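Ribonuclease J (Methanolobus psychrophilus R15, PDB 5HAB) probably degrades RNA as an exoribonuclease of the beta-CASP branch of the metallo-beta-lactamase fold, here caught with RNA bound. Local coordinates at residues 27-32 against 462-467; 97-102 against 123-128; 151-156 against 165-170; 202-207 against 240-245; 229-234 against 408-413. The protein carries 1 engineered substitution. All blocks are in the same frame, centred on the assembly; numbering follows the deposited sequence.

Interaction 1: 27-32 against 462-467; sequences GIIAVG and GEELYI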
# COMPACT_ATOMS: atom_id res chain seq x y z
N GLY B 27 -2.85 11.36 -39.44
CA GLY B 27 -2.72 12.08 -38.20
C GLY B 27 -3.38 11.32 -37.06
O GLY B 27 -4.52 10.90 -37.18
N ILE B 28 -2.64 11.13 -35.97
CA ILE B 28 -3.21 10.52 -34.77
C ILE B 28 -3.31 11.65 -33.76
O ILE B 28 -2.30 12.08 -33.21
CB ILE B 28 -2.37 9.35 -34.22
CG1 ILE B 28 -2.04 8.33 -35.31
CG2 ILE B 28 -3.10 8.69 -33.05
CD1 ILE B 28 -3.23 7.61 -35.88
N ILE B 29 -4.52 12.13 -33.52
CA ILE B 29 -4.73 13.26 -32.63
C ILE B 29 -5.32 12.80 -31.31
O ILE B 29 -6.40 12.20 -31.27
CB ILE B 29 -5.63 14.33 -33.29
CG1 ILE B 29 -5.02 14.81 -34.61
CG2 ILE B 29 -5.82 15.51 -32.35
CD1 ILE B 29 -5.53 14.08 -35.83
N ALA B 30 -4.60 13.06 -30.23
CA ALA B 30 -5.06 12.74 -28.89
C ALA B 30 -5.87 13.91 -28.32
O ALA B 30 -5.32 14.98 -28.10
CB ALA B 30 -3.87 12.42 -27.99
N VAL B 31 -7.16 13.70 -28.09
CA VAL B 31 -8.00 14.82 -27.66
C VAL B 31 -8.27 14.74 -26.16
O VAL B 31 -8.06 15.71 -25.43
CB VAL B 31 -9.31 14.87 -28.45
CG1 VAL B 31 -10.08 16.12 -28.08
CG2 VAL B 31 -9.00 14.85 -29.94
N GLY B 32 -8.76 13.59 -25.72
CA GLY B 32 -8.99 13.37 -24.31
C GLY B 32 -8.73 11.92 -23.95
O GLY B 32 -8.76 11.06 -24.83
N GLY B 462 -4.09 16.79 -26.80
CA GLY B 462 -3.91 17.95 -27.64
C GLY B 462 -2.79 17.79 -28.64
O GLY B 462 -2.54 18.67 -29.47
N GLU B 463 -2.14 16.63 -28.61
CA GLU B 463 -0.97 16.39 -29.45
C GLU B 463 -1.35 15.58 -30.69
O GLU B 463 -2.24 14.72 -30.64
CB GLU B 463 0.12 15.67 -28.66
CG GLU B 463 1.47 15.63 -29.35
CD GLU B 463 2.56 15.01 -28.50
OE1 GLU B 463 2.25 14.50 -27.40
OE2 GLU B 463 3.73 15.04 -28.94
N GLU B 464 -0.69 15.89 -31.80
CA GLU B 464 -0.89 15.17 -33.06
C GLU B 464 0.39 14.47 -33.54
O GLU B 464 1.44 15.09 -33.66
CB GLU B 464 -1.41 16.11 -34.14
CG GLU B 464 -1.45 15.50 -35.55
CD GLU B 464 -2.34 16.28 -36.51
OE1 GLU B 464 -2.68 17.45 -36.20
OE2 GLU B 464 -2.69 15.73 -37.58
N LEU B 465 0.28 13.17 -33.77
CA LEU B 465 1.37 12.41 -34.37
C LEU B 465 1.14 12.40 -35.88
O LEU B 465 0.07 12.00 -36.34
CB LEU B 465 1.40 10.98 -33.83
CG LEU B 465 2.38 10.02 -34.50
CD1 LEU B 465 3.81 10.35 -34.10
CD2 LEU B 465 2.02 8.58 -34.16
N TYR B 466 2.12 12.86 -36.64
CA TYR B 466 2.01 12.85 -38.09
C TYR B 466 2.78 11.66 -38.63
O TYR B 466 3.94 11.48 -38.30
CB TYR B 466 2.57 14.14 -38.69
CG TYR B 466 1.87 15.42 -38.26
CD1 TYR B 466 2.10 15.95 -37.00
CD2 TYR B 466 1.01 16.09 -39.11
CE1 TYR B 466 1.49 17.12 -36.59
CE2 TYR B 466 0.38 17.27 -38.71
CZ TYR B 466 0.63 17.78 -37.44
OH TYR B 466 0.03 18.94 -37.02
N ILE B 467 2.13 10.85 -39.46
CA ILE B 467 2.78 9.72 -40.11
C ILE B 467 2.65 9.85 -41.62
O ILE B 467 1.54 9.93 -42.14
CB ILE B 467 2.19 8.39 -39.64
CG1 ILE B 467 2.33 8.24 -38.13
CG2 ILE B 467 2.87 7.23 -40.36
CD1 ILE B 467 1.65 7.00 -37.59

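Interaction 2: 97-102 against 123-128; sequences VRAIVC and PIIATP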
# COMPACT_ATOMS: atom_id res chain seq x y z
N VAL B 97 -14.09 16.79 -40.30
CA VAL B 97 -14.65 15.60 -39.67
C VAL B 97 -15.75 15.01 -40.53
O VAL B 97 -16.75 15.67 -40.82
CB VAL B 97 -15.15 15.92 -38.25
CG1 VAL B 97 -15.80 14.70 -37.63
CG2 VAL B 97 -14.00 16.43 -37.39
N ARG B 98 -15.56 13.76 -40.92
CA ARG B 98 -16.50 13.09 -41.81
C ARG B 98 -17.38 12.07 -41.09
O ARG B 98 -18.44 11.71 -41.59
CB ARG B 98 -15.74 12.40 -42.95
CG ARG B 98 -14.94 13.34 -43.84
CD ARG B 98 -15.86 14.32 -44.58
NE ARG B 98 -15.11 15.31 -45.34
CZ ARG B 98 -15.65 16.41 -45.87
NH1 ARG B 98 -16.94 16.66 -45.72
NH2 ARG B 98 -14.89 17.26 -46.55
N ALA B 99 -16.94 11.61 -39.93
CA ALA B 99 -17.71 10.63 -39.16
C ALA B 99 -17.28 10.58 -37.70
O ALA B 99 -16.15 10.94 -37.36
CB ALA B 99 -17.59 9.24 -39.79
N ILE B 100 -18.19 10.14 -36.85
CA ILE B 100 -17.91 9.94 -35.43
C ILE B 100 -18.18 8.49 -35.06
O ILE B 100 -19.33 8.04 -35.08
CB ILE B 100 -18.75 10.89 -34.57
CG1 ILE B 100 -18.41 12.34 -34.91
CG2 ILE B 100 -18.54 10.60 -33.10
CD1 ILE B 100 -19.21 13.36 -34.12
N VAL B 101 -17.14 7.73 -34.75
CA VAL B 101 -17.32 6.33 -34.36
C VAL B 101 -17.39 6.20 -32.84
O VAL B 101 -16.60 6.81 -32.12
CB VAL B 101 -16.21 5.43 -34.93
CG1 VAL B 101 -16.39 4.00 -34.44
CG2 VAL B 101 -16.22 5.46 -36.44
N CYS B 102 -18.36 5.43 -32.37
CA CYS B 102 -18.44 5.06 -30.96
C CYS B 102 -18.29 3.56 -30.83
O CYS B 102 -19.15 2.80 -31.28
CB CYS B 102 -19.76 5.52 -30.35
SG CYS B 102 -19.88 7.30 -30.17
N PRO B 123 -22.20 12.03 -39.37
CA PRO B 123 -23.02 10.99 -38.75
C PRO B 123 -22.26 10.26 -37.65
O PRO B 123 -21.03 10.23 -37.66
CB PRO B 123 -23.32 10.06 -39.91
CG PRO B 123 -22.11 10.16 -40.76
CD PRO B 123 -21.64 11.59 -40.66
N ILE B 124 -22.98 9.66 -36.72
CA ILE B 124 -22.38 8.83 -35.68
C ILE B 124 -22.51 7.37 -36.08
O ILE B 124 -23.60 6.90 -36.34
CB ILE B 124 -23.04 9.09 -34.32
CG1 ILE B 124 -22.80 10.54 -33.89
CG2 ILE B 124 -22.50 8.12 -33.29
CD1 ILE B 124 -23.57 10.93 -32.65
N ILE B 125 -21.39 6.65 -36.14
CA ILE B 125 -21.43 5.26 -36.56
C ILE B 125 -21.19 4.36 -35.36
O ILE B 125 -20.25 4.57 -34.59
CB ILE B 125 -20.40 4.97 -37.66
CG1 ILE B 125 -20.54 5.98 -38.81
CG2 ILE B 125 -20.55 3.55 -38.17
CD1 ILE B 125 -19.37 5.96 -39.77
N ALA B 126 -22.05 3.36 -35.18
CA ALA B 126 -21.95 2.51 -34.00
C ALA B 126 -22.70 1.19 -34.17
O ALA B 126 -23.42 1.00 -35.15
CB ALA B 126 -22.47 3.25 -32.77
N THR B 127 -22.51 0.28 -33.23
CA THR B 127 -23.23 -0.98 -33.23
C THR B 127 -24.69 -0.76 -32.83
O THR B 127 -24.99 0.23 -32.15
CB THR B 127 -22.58 -2.00 -32.26
OG1 THR B 127 -22.59 -1.46 -30.93
CG2 THR B 127 -21.15 -2.30 -32.69
N PRO B 128 -25.59 -1.67 -33.23
CA PRO B 128 -27.02 -1.58 -32.92
C PRO B 128 -27.33 -1.20 -31.48
O PRO B 128 -28.07 -0.23 -31.26
CB PRO B 128 -27.52 -2.99 -33.23
CG PRO B 128 -26.67 -3.42 -34.37
CD PRO B 128 -25.31 -2.81 -34.13
O HOH W 1 -20.34 0.41 -30.93

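Interaction 3: 151-156 against 165-170; sequences VALKAG and ITIEFI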
# COMPACT_ATOMS: atom_id res chain seq x y z
N VAL B 151 -25.74 5.77 -37.87
CA VAL B 151 -25.64 4.62 -38.74
C VAL B 151 -25.25 3.41 -37.91
O VAL B 151 -24.25 3.42 -37.17
CB VAL B 151 -24.64 4.88 -39.87
CG1 VAL B 151 -24.64 3.72 -40.86
CG2 VAL B 151 -24.95 6.20 -40.56
N ALA B 152 -26.07 2.37 -38.02
CA ALA B 152 -25.81 1.14 -37.33
C ALA B 152 -24.87 0.29 -38.16
O ALA B 152 -25.19 -0.10 -39.29
CB ALA B 152 -27.10 0.40 -37.04
N LEU B 153 -23.70 0.01 -37.61
CA LEU B 153 -22.73 -0.85 -38.27
C LEU B 153 -22.42 -2.02 -37.35
O LEU B 153 -22.07 -1.82 -36.18
CB LEU B 153 -21.47 -0.06 -38.63
CG LEU B 153 -20.49 -0.80 -39.53
CD1 LEU B 153 -21.14 -1.10 -40.87
CD2 LEU B 153 -19.21 0.01 -39.72
N LYS B 154 -22.58 -3.23 -37.86
CA LYS B 154 -22.39 -4.43 -37.05
C LYS B 154 -20.94 -4.90 -37.12
O LYS B 154 -20.23 -4.61 -38.08
CB LYS B 154 -23.33 -5.55 -37.49
CG LYS B 154 -24.79 -5.34 -37.10
CD LYS B 154 -25.66 -6.50 -37.58
CE LYS B 154 -27.14 -6.17 -37.45
NZ LYS B 154 -28.00 -7.32 -37.84
N ALA B 155 -20.53 -5.65 -36.11
CA ALA B 155 -19.23 -6.28 -36.12
C ALA B 155 -19.14 -7.18 -37.35
O ALA B 155 -20.04 -7.96 -37.62
CB ALA B 155 -19.01 -7.08 -34.85
N GLY B 156 -18.05 -7.04 -38.09
CA GLY B 156 -17.86 -7.82 -39.30
C GLY B 156 -18.22 -7.06 -40.57
O GLY B 156 -17.85 -7.47 -41.66
N ILE B 165 -11.32 6.19 -47.82
CA ILE B 165 -11.50 5.82 -46.42
C ILE B 165 -12.65 4.85 -46.24
O ILE B 165 -13.78 5.16 -46.62
CB ILE B 165 -11.73 7.08 -45.55
CG1 ILE B 165 -10.52 8.01 -45.60
CG2 ILE B 165 -12.07 6.69 -44.12
CD1 ILE B 165 -10.73 9.29 -44.84
N THR B 166 -12.38 3.68 -45.66
CA THR B 166 -13.48 2.80 -45.25
C THR B 166 -13.35 2.43 -43.78
O THR B 166 -12.25 2.37 -43.25
CB THR B 166 -13.55 1.50 -46.09
OG1 THR B 166 -12.41 0.68 -45.80
CG2 THR B 166 -13.60 1.81 -47.58
N ILE B 167 -14.48 2.18 -43.12
CA ILE B 167 -14.47 1.82 -41.72
C ILE B 167 -14.98 0.39 -41.51
O ILE B 167 -16.11 0.07 -41.88
CB ILE B 167 -15.31 2.82 -40.91
CG1 ILE B 167 -14.61 4.18 -40.86
CG2 ILE B 167 -15.59 2.29 -39.51
CD1 ILE B 167 -15.44 5.25 -40.18
N GLU B 168 -14.15 -0.43 -40.88
CA GLU B 168 -14.48 -1.82 -40.57
C GLU B 168 -14.64 -2.01 -39.06
O GLU B 168 -13.81 -1.55 -38.28
CB GLU B 168 -13.40 -2.75 -41.11
CG GLU B 168 -13.57 -4.22 -40.75
CD GLU B 168 -12.44 -5.08 -41.29
OE1 GLU B 168 -11.54 -4.53 -41.95
OE2 GLU B 168 -12.46 -6.32 -41.07
N PHE B 169 -15.71 -2.69 -38.65
CA PHE B 169 -15.87 -3.08 -37.25
C PHE B 169 -15.42 -4.53 -37.05
O PHE B 169 -15.75 -5.40 -37.86
CB PHE B 169 -17.33 -2.92 -36.80
CG PHE B 169 -17.71 -1.51 -36.44
CD1 PHE B 169 -16.82 -0.46 -36.60
CD2 PHE B 169 -18.96 -1.23 -35.91
CE1 PHE B 169 -17.17 0.84 -36.26
CE2 PHE B 169 -19.32 0.06 -35.57
CZ PHE B 169 -18.43 1.10 -35.75
N ILE B 170 -14.67 -4.78 -35.98
CA ILE B 170 -14.28 -6.15 -35.62
C ILE B 170 -14.79 -6.42 -34.21
O ILE B 170 -14.58 -5.62 -33.32
CB ILE B 170 -12.76 -6.33 -35.69
CG1 ILE B 170 -12.25 -5.95 -37.08
CG2 ILE B 170 -12.37 -7.76 -35.35
CD1 ILE B 170 -10.81 -5.56 -37.09

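Interaction 4: 202-207 against 240-245; sequences TPTLGE and SELIAH. With SO4 (sulfate ion), chain L.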
# COMPACT_ATOMS: atom_id res chain seq x y z
N THR B 202 -14.12 -17.50 -23.64
CA THR B 202 -15.35 -18.13 -23.18
C THR B 202 -16.34 -17.08 -22.67
O THR B 202 -16.68 -17.06 -21.49
CB THR B 202 -15.09 -19.18 -22.06
OG1 THR B 202 -14.49 -18.54 -20.92
CG2 THR B 202 -14.15 -20.28 -22.55
N PRO B 203 -16.81 -16.19 -23.57
CA PRO B 203 -17.75 -15.15 -23.14
C PRO B 203 -19.09 -15.75 -22.74
O PRO B 203 -19.40 -16.87 -23.16
CB PRO B 203 -17.91 -14.27 -24.39
CG PRO B 203 -16.86 -14.74 -25.36
CD PRO B 203 -16.58 -16.16 -25.02
N THR B 204 -19.86 -15.03 -21.95
CA THR B 204 -21.18 -15.52 -21.55
C THR B 204 -22.31 -14.88 -22.36
O THR B 204 -23.48 -15.19 -22.13
CB THR B 204 -21.44 -15.27 -20.05
OG1 THR B 204 -21.44 -13.87 -19.78
CG2 THR B 204 -20.38 -15.95 -19.20
N LEU B 205 -21.98 -14.02 -23.32
CA LEU B 205 -23.03 -13.38 -24.12
C LEU B 205 -22.64 -13.08 -25.56
O LEU B 205 -23.31 -13.52 -26.50
CB LEU B 205 -23.48 -12.08 -23.45
CG LEU B 205 -24.98 -11.80 -23.51
CD1 LEU B 205 -25.78 -13.02 -23.08
CD2 LEU B 205 -25.34 -10.60 -22.66
N GLY B 206 -21.56 -12.33 -25.76
CA GLY B 206 -21.12 -11.97 -27.10
C GLY B 206 -20.52 -13.12 -27.88
O GLY B 206 -20.88 -14.28 -27.68
N GLU B 207 -19.60 -12.79 -28.77
CA GLU B 207 -18.94 -13.78 -29.61
C GLU B 207 -17.47 -13.87 -29.24
O GLU B 207 -16.92 -12.96 -28.61
CB GLU B 207 -19.09 -13.43 -31.09
CG GLU B 207 -20.51 -13.39 -31.60
CD GLU B 207 -20.58 -12.96 -33.06
OE1 GLU B 207 -19.93 -11.95 -33.41
OE2 GLU B 207 -21.28 -13.64 -33.84
N SER B 240 -11.51 -14.65 -17.78
CA SER B 240 -12.74 -14.63 -18.55
C SER B 240 -13.93 -14.15 -17.73
O SER B 240 -13.92 -14.20 -16.51
CB SER B 240 -13.04 -16.01 -19.13
OG SER B 240 -14.37 -16.08 -19.61
N GLU B 241 -14.94 -13.65 -18.43
CA GLU B 241 -16.22 -13.32 -17.82
C GLU B 241 -16.84 -14.56 -17.17
O GLU B 241 -17.61 -14.46 -16.21
CB GLU B 241 -17.17 -12.74 -18.88
CG GLU B 241 -18.61 -12.57 -18.44
CD GLU B 241 -18.76 -11.58 -17.31
OE1 GLU B 241 -19.79 -11.63 -16.61
OE2 GLU B 241 -17.86 -10.74 -17.12
N LEU B 242 -16.48 -15.72 -17.70
CA LEU B 242 -16.95 -16.99 -17.17
C LEU B 242 -16.54 -17.16 -15.72
O LEU B 242 -17.27 -17.75 -14.92
CB LEU B 242 -16.43 -18.15 -18.02
CG LEU B 242 -16.87 -19.54 -17.59
CD1 LEU B 242 -18.39 -19.62 -17.53
CD2 LEU B 242 -16.33 -20.57 -18.57
N ILE B 243 -15.37 -16.63 -15.37
CA ILE B 243 -14.88 -16.67 -13.99
C ILE B 243 -15.82 -15.91 -13.07
O ILE B 243 -16.15 -16.39 -11.98
CB ILE B 243 -13.45 -16.12 -13.91
CG1 ILE B 243 -12.50 -16.95 -14.78
CG2 ILE B 243 -12.97 -16.03 -12.46
CD1 ILE B 243 -12.53 -18.45 -14.47
N ALA B 244 -16.25 -14.73 -13.50
CA ALA B 244 -17.18 -13.91 -12.72
C ALA B 244 -18.54 -14.59 -12.64
O ALA B 244 -19.22 -14.54 -11.61
CB ALA B 244 -17.32 -12.52 -13.32
N HIS B 245 -18.93 -15.23 -13.73
CA HIS B 245 -20.15 -16.02 -13.77
C HIS B 245 -20.11 -17.10 -12.68
O HIS B 245 -21.03 -17.20 -11.86
CB HIS B 245 -20.32 -16.64 -15.16
CG HIS B 245 -21.54 -17.50 -15.30
ND1 HIS B 245 -22.79 -16.98 -15.57
CD2 HIS B 245 -21.70 -18.84 -15.21
CE1 HIS B 245 -23.66 -17.97 -15.64
NE2 HIS B 245 -23.03 -19.11 -15.43
S SO4 L . -24.68 -22.45 -14.84
O1 SO4 L . -24.64 -23.25 -13.61
O2 SO4 L . -24.20 -23.26 -15.96
O3 SO4 L . -26.05 -22.02 -15.09
O4 SO4 L . -23.82 -21.28 -14.68
O HOH W 2 -21.74 -13.60 -16.68

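Interaction 5: 229-234 against 408-413; sequences STNAGR and SGHAYR. With SO4 (sulfate ion), chain K; nucleotides of chain D.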
# COMPACT_ATOMS: atom_id res chain seq x y z
N SER B 229 -3.94 1.39 -22.42
CA SER B 229 -2.84 0.97 -21.56
C SER B 229 -3.34 0.68 -20.15
O SER B 229 -2.56 0.36 -19.27
CB SER B 229 -1.76 2.04 -21.52
OG SER B 229 -2.24 3.20 -20.88
N THR B 230 -4.66 0.80 -19.96
CA THR B 230 -5.32 0.77 -18.65
C THR B 230 -4.84 -0.31 -17.68
O THR B 230 -4.54 -0.00 -16.52
CB THR B 230 -6.85 0.60 -18.83
OG1 THR B 230 -7.33 1.52 -19.81
CG2 THR B 230 -7.58 0.84 -17.52
N ASN B 231 -4.75 -1.55 -18.14
CA ASN B 231 -4.32 -2.65 -17.28
C ASN B 231 -3.10 -3.33 -17.87
O ASN B 231 -2.83 -4.49 -17.58
CB ASN B 231 -5.44 -3.68 -17.09
CG ASN B 231 -6.45 -3.28 -16.04
OD1 ASN B 231 -6.28 -2.27 -15.35
ND2 ASN B 231 -7.52 -4.05 -15.93
N ALA B 232 -2.36 -2.60 -18.71
CA ALA B 232 -1.14 -3.13 -19.31
C ALA B 232 -0.10 -3.46 -18.25
O ALA B 232 0.81 -4.26 -18.47
CB ALA B 232 -0.57 -2.15 -20.32
N GLY B 233 -0.24 -2.82 -17.09
CA GLY B 233 0.64 -3.09 -15.97
C GLY B 233 0.30 -4.38 -15.23
O GLY B 233 1.15 -4.92 -14.53
N ARG B 234 -0.92 -4.87 -15.40
CA ARG B 234 -1.35 -6.08 -14.71
C ARG B 234 -0.79 -7.32 -15.40
O ARG B 234 -0.84 -7.45 -16.62
CB ARG B 234 -2.87 -6.16 -14.60
CG ARG B 234 -3.46 -5.08 -13.71
CD ARG B 234 -4.95 -5.25 -13.47
NE ARG B 234 -5.42 -4.28 -12.48
CZ ARG B 234 -6.68 -4.12 -12.11
NH1 ARG B 234 -7.64 -4.87 -12.66
NH2 ARG B 234 -7.00 -3.21 -11.20
N SER B 408 -12.28 -8.05 -14.39
CA SER B 408 -11.98 -6.84 -15.16
C SER B 408 -12.44 -6.90 -16.62
O SER B 408 -12.45 -7.97 -17.25
CB SER B 408 -10.48 -6.56 -15.14
OG SER B 408 -10.18 -5.42 -15.94
N GLY B 409 -12.81 -5.74 -17.16
CA GLY B 409 -13.16 -5.64 -18.56
C GLY B 409 -12.01 -5.26 -19.48
O GLY B 409 -12.22 -5.04 -20.67
N HIS B 410 -10.78 -5.20 -18.95
CA HIS B 410 -9.65 -4.70 -19.73
C HIS B 410 -8.52 -5.72 -19.92
O HIS B 410 -8.26 -6.55 -19.05
CB HIS B 410 -9.07 -3.44 -19.08
CG HIS B 410 -10.02 -2.28 -19.04
ND1 HIS B 410 -10.22 -1.44 -20.11
CD2 HIS B 410 -10.82 -1.82 -18.05
CE1 HIS B 410 -11.10 -0.51 -19.78
NE2 HIS B 410 -11.48 -0.72 -18.54
N ALA B 411 -7.84 -5.61 -21.05
CA ALA B 411 -6.73 -6.49 -21.41
C ALA B 411 -5.55 -6.37 -20.43
O ALA B 411 -5.18 -5.27 -20.01
CB ALA B 411 -6.26 -6.19 -22.81
N TYR B 412 -4.98 -7.51 -20.08
CA TYR B 412 -3.78 -7.53 -19.25
C TYR B 412 -2.55 -7.49 -20.15
O TYR B 412 -2.68 -7.45 -21.37
CB TYR B 412 -3.76 -8.77 -18.34
CG TYR B 412 -4.70 -8.70 -17.16
CD1 TYR B 412 -5.66 -7.71 -17.07
CD2 TYR B 412 -4.61 -9.62 -16.12
CE1 TYR B 412 -6.53 -7.64 -15.99
CE2 TYR B 412 -5.47 -9.55 -15.03
CZ TYR B 412 -6.42 -8.56 -14.98
OH TYR B 412 -7.28 -8.49 -13.90
N ARG B 413 -1.37 -7.50 -19.54
CA ARG B 413 -0.12 -7.37 -20.28
C ARG B 413 0.03 -8.38 -21.42
O ARG B 413 0.37 -8.01 -22.54
CB ARG B 413 1.07 -7.46 -19.31
CG ARG B 413 2.43 -7.30 -19.98
CD ARG B 413 3.62 -7.38 -19.01
NE ARG B 413 3.46 -6.51 -17.85
CZ ARG B 413 3.50 -6.91 -16.58
NH1 ARG B 413 3.69 -8.19 -16.29
NH2 ARG B 413 3.36 -6.03 -15.60
S SO4 K . 4.74 -7.56 -12.29
O1 SO4 K . 4.84 -7.83 -10.86
O2 SO4 K . 5.05 -8.76 -13.05
O3 SO4 K . 3.38 -7.13 -12.60
O4 SO4 K . 5.68 -6.49 -12.65
OP3 A D 1 -13.02 -3.55 -13.18
P A D 1 -12.66 -3.00 -14.51
OP1 A D 1 -13.72 -3.37 -15.48
OP2 A D 1 -11.25 -3.38 -14.79
O5' A D 1 -12.63 -1.42 -14.36
C5' A D 1 -13.71 -0.71 -13.77
C4' A D 1 -13.66 0.75 -14.15
O4' A D 1 -12.57 1.37 -13.42
C3' A D 1 -13.39 1.01 -15.63
O3' A D 1 -14.11 2.15 -16.08
C2' A D 1 -11.89 1.28 -15.67
O2' A D 1 -11.47 2.10 -16.74
C1' A D 1 -11.64 1.95 -14.32
N9 A D 1 -10.29 1.68 -13.80
C8 A D 1 -9.63 0.48 -13.87
N7 A D 1 -8.42 0.50 -13.35
C5 A D 1 -8.28 1.81 -12.91
C6 A D 1 -7.22 2.47 -12.27
N6 A D 1 -6.06 1.88 -11.94
N1 A D 1 -7.39 3.78 -11.97
C2 A D 1 -8.55 4.37 -12.30
N3 A D 1 -9.62 3.85 -12.90
C4 A D 1 -9.42 2.55 -13.19
O HOH W 3 -4.89 -2.54 -20.98

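Interaction 1: 27-32 against 462-467
I29 and E464 run alongside each other, both projecting from the same face of the sheet. CG1 of I29 rests against the carboxylate carbon of E464, CG1 to CD 3.6 Å. The glutamate reaches along the isoleucine because its CG is anti to the backbone N (chi1 172°) and the chain stays extended beyond. Its OE2 passes close to G27 CA and forms a salt bridge with R45 of strand 41-46. On the other face I28 and L465 meet at their roots, CB to CB 4.1 Å. They pack there against I226 and I429 of the second sheet. The two strands run antiparallel, 173° apart, and 464-469 is an outermost strand of the seven-stranded sheet, one of two sheets in the metallo-beta-lactamase sandwich. The C-terminal strand thus pairs with the N-terminal strand 24-32. I28 and L465 form a hydrogen-bonded pair: I28 N to L465 O and L465 N to I28 O are both 2.9 Å. A30 N donates to E463 O, also at 2.9 Å and nearly straight (166°). Further along 24-32, V31 and G32 both face M41 in a classic beta bulge.

Interaction 2: 97-102 against 123-128
I100 and I125 are joined through the backbone, in a parallel ladder where I100 pairs with I124 and V101 with I125. I100 N donates to P123 O at 3.0 Å. I100 O accepts from I125 N at 2.7 Å, and C102 N donates to I125 O at 3.0 Å. Weaker CA-H...O contacts lie between these bonds, such as V101 CA to I125 O at 3.4 Å. Past the ladder a water bridges the ends of the two segments: it donates to C102 O and accepts from T127 N. T127 is the N-cap residue of helix 128-138, so this water sits where the strand gives way to the helix.

Apolar contacts fall on both faces. On one, CD1 of I125 reaches back to CB of A99 at 3.7 Å; its chi2 is extended (167°), which carries the methyl toward A99. On the other, CG1 of I124 meets CB of I100 at 4.1 Å, and its CG2 lies near SG of C102.

The pair belongs to the seven-stranded sheet, with strand 49-53 beyond 96-102 and strand 150-152 beyond 124-126. Helix 128-138 covers I124 and C102 through I134. V101 and I125 pack on I167 and F169 of strand 166-172.

Interaction 3: 151-156 against 165-170
L153 lays a methyl over the ring of F169. Its CD2 stands 3.8 Å from the centroid and 6° off the ring normal, a CH-pi contact over the middle of the face. The leucine CG is anti to the backbone N (chi1 -170°), which sends the branch across the ring. CB of L153 touches CE2 of F169 at 3.7 Å. The same CD2 also brushes CG2 of I167, so one methyl touches both I167 and F169.

A single hydrogen bond crosses the contact. G156 N donates to F169 O at 2.8 Å. The N-H comes in from above the carbonyl plane. G156 has a positive phi (99°), at the bend that leads into strand 158-160.

The contact joins the two sheets of the metallo-beta-lactamase sandwich. Strand 150-152 is an outermost strand of the seven-stranded sheet, and 166-172 belongs to the six-stranded one. I125 of strand 124-126 and V180 of strand 179-186 pack on F169, while L159 of strand 158-160 touches L153.

Interaction 4: 202-207 against 240-245
T202 and S240 bring their hydroxyls together, OG1 to OG 2.8 Å. The T202 OG1 sits between the backbone N and the carbonyl carbon (chi1 61°), which turns it toward the helix start. It also lies against the flank of L242, 3.5 Å from CB. S240 is the N-cap of helix 241-253. Its OG is anti to the backbone N (chi1 167°) and accepts from L242 N at 2.9 Å. D200 also bonds this OG, as well as E241 N and T202 N, and so ties the loop to the helix N-terminus.

T204 adopts the same first torsion as T202. Its OG1 meets CG of E241 at 3.4 Å, the two side chains crossing at about a right angle, and its CG2 faces CB of H245 at 4.1 Å. E241 bends at chi2 (64°), and a water joins its OE1 to T204 OG1. The same carboxylate oxygen makes a salt bridge to R273 of helix 271-283.

The contact mixes one hydroxyl pair and a water bridge with packing of the threonines on the helix. The D200 carboxylate and the S240 hydroxyl take up N-H groups at the helix start, and the negative charge of D200 would probably suit that end of the helix dipole.

Interaction 5: 229-234 against 408-413
S408 lies beside N231, with its CB also near the edge of the R234 guanidinium. Its OG is anti to the backbone N (chi1 177°) and donates to OP2 of A1 of chain D, the bound RNA, at 2.6 Å. The same OG accepts from H410 N at 3.1 Å, which makes an ST turn. G409 N then donates to OP1 of A1 at 3.0 Å. The two residues thus grip two oxygens of one phosphate, the terminal phosphate of A1, which fits a 5'-end pocket of a beta-CASP exoribonuclease. H410 carries T230 over one face: T230 CG2 lies 4.2 Å from the centroid of the H410 ring. H410 ND1 is bonded to E228, which fixes the ring's rotation, and OP2 of A1 lies in plane at the ring edge. A411 uses its carbonyl: a water donates to A411 O and accepts from N231 N. CB of N231 also touches A411 O directly, at 3.3 Å. Y412, the N-cap residue of helix 413-423, receives CB of R234 over the centre of its ring, 3.9 Å from the centroid. The guanidinium plane stands nearly perpendicular to that ring (89°). R413 starts the helix. Its N donates to R234 O at 3.0 Å. The side chain bends at chi3, and NH2 reaches O3 of a sulfate at 3.2 Å, almost straight (176°); K395 of the third subunit binds the same sulfate.

Interactions 2 and 5 are buried, while 1, 3 and 4 are only partly so. Interactions 1 and 2 are backbone ladders in the same seven-stranded sheet, one antiparallel at its rim and one parallel further in. Interaction 3 touches interaction 2: strands 124-126 and 150-152 are neighbours, and F169 packs on V101. It relies on apolar side chains between sheets, with one cross-contact hydrogen bond. Interactions 4 and 5 join loops or helix starts and have no strand pairing. Their segments alternate along the chain, with centres about 17 Å apart. Both mix polar bonds with packing, but in 5 the second segment binds the RNA directly, whereas 4 lies about 9 Å from it at the nearest atoms.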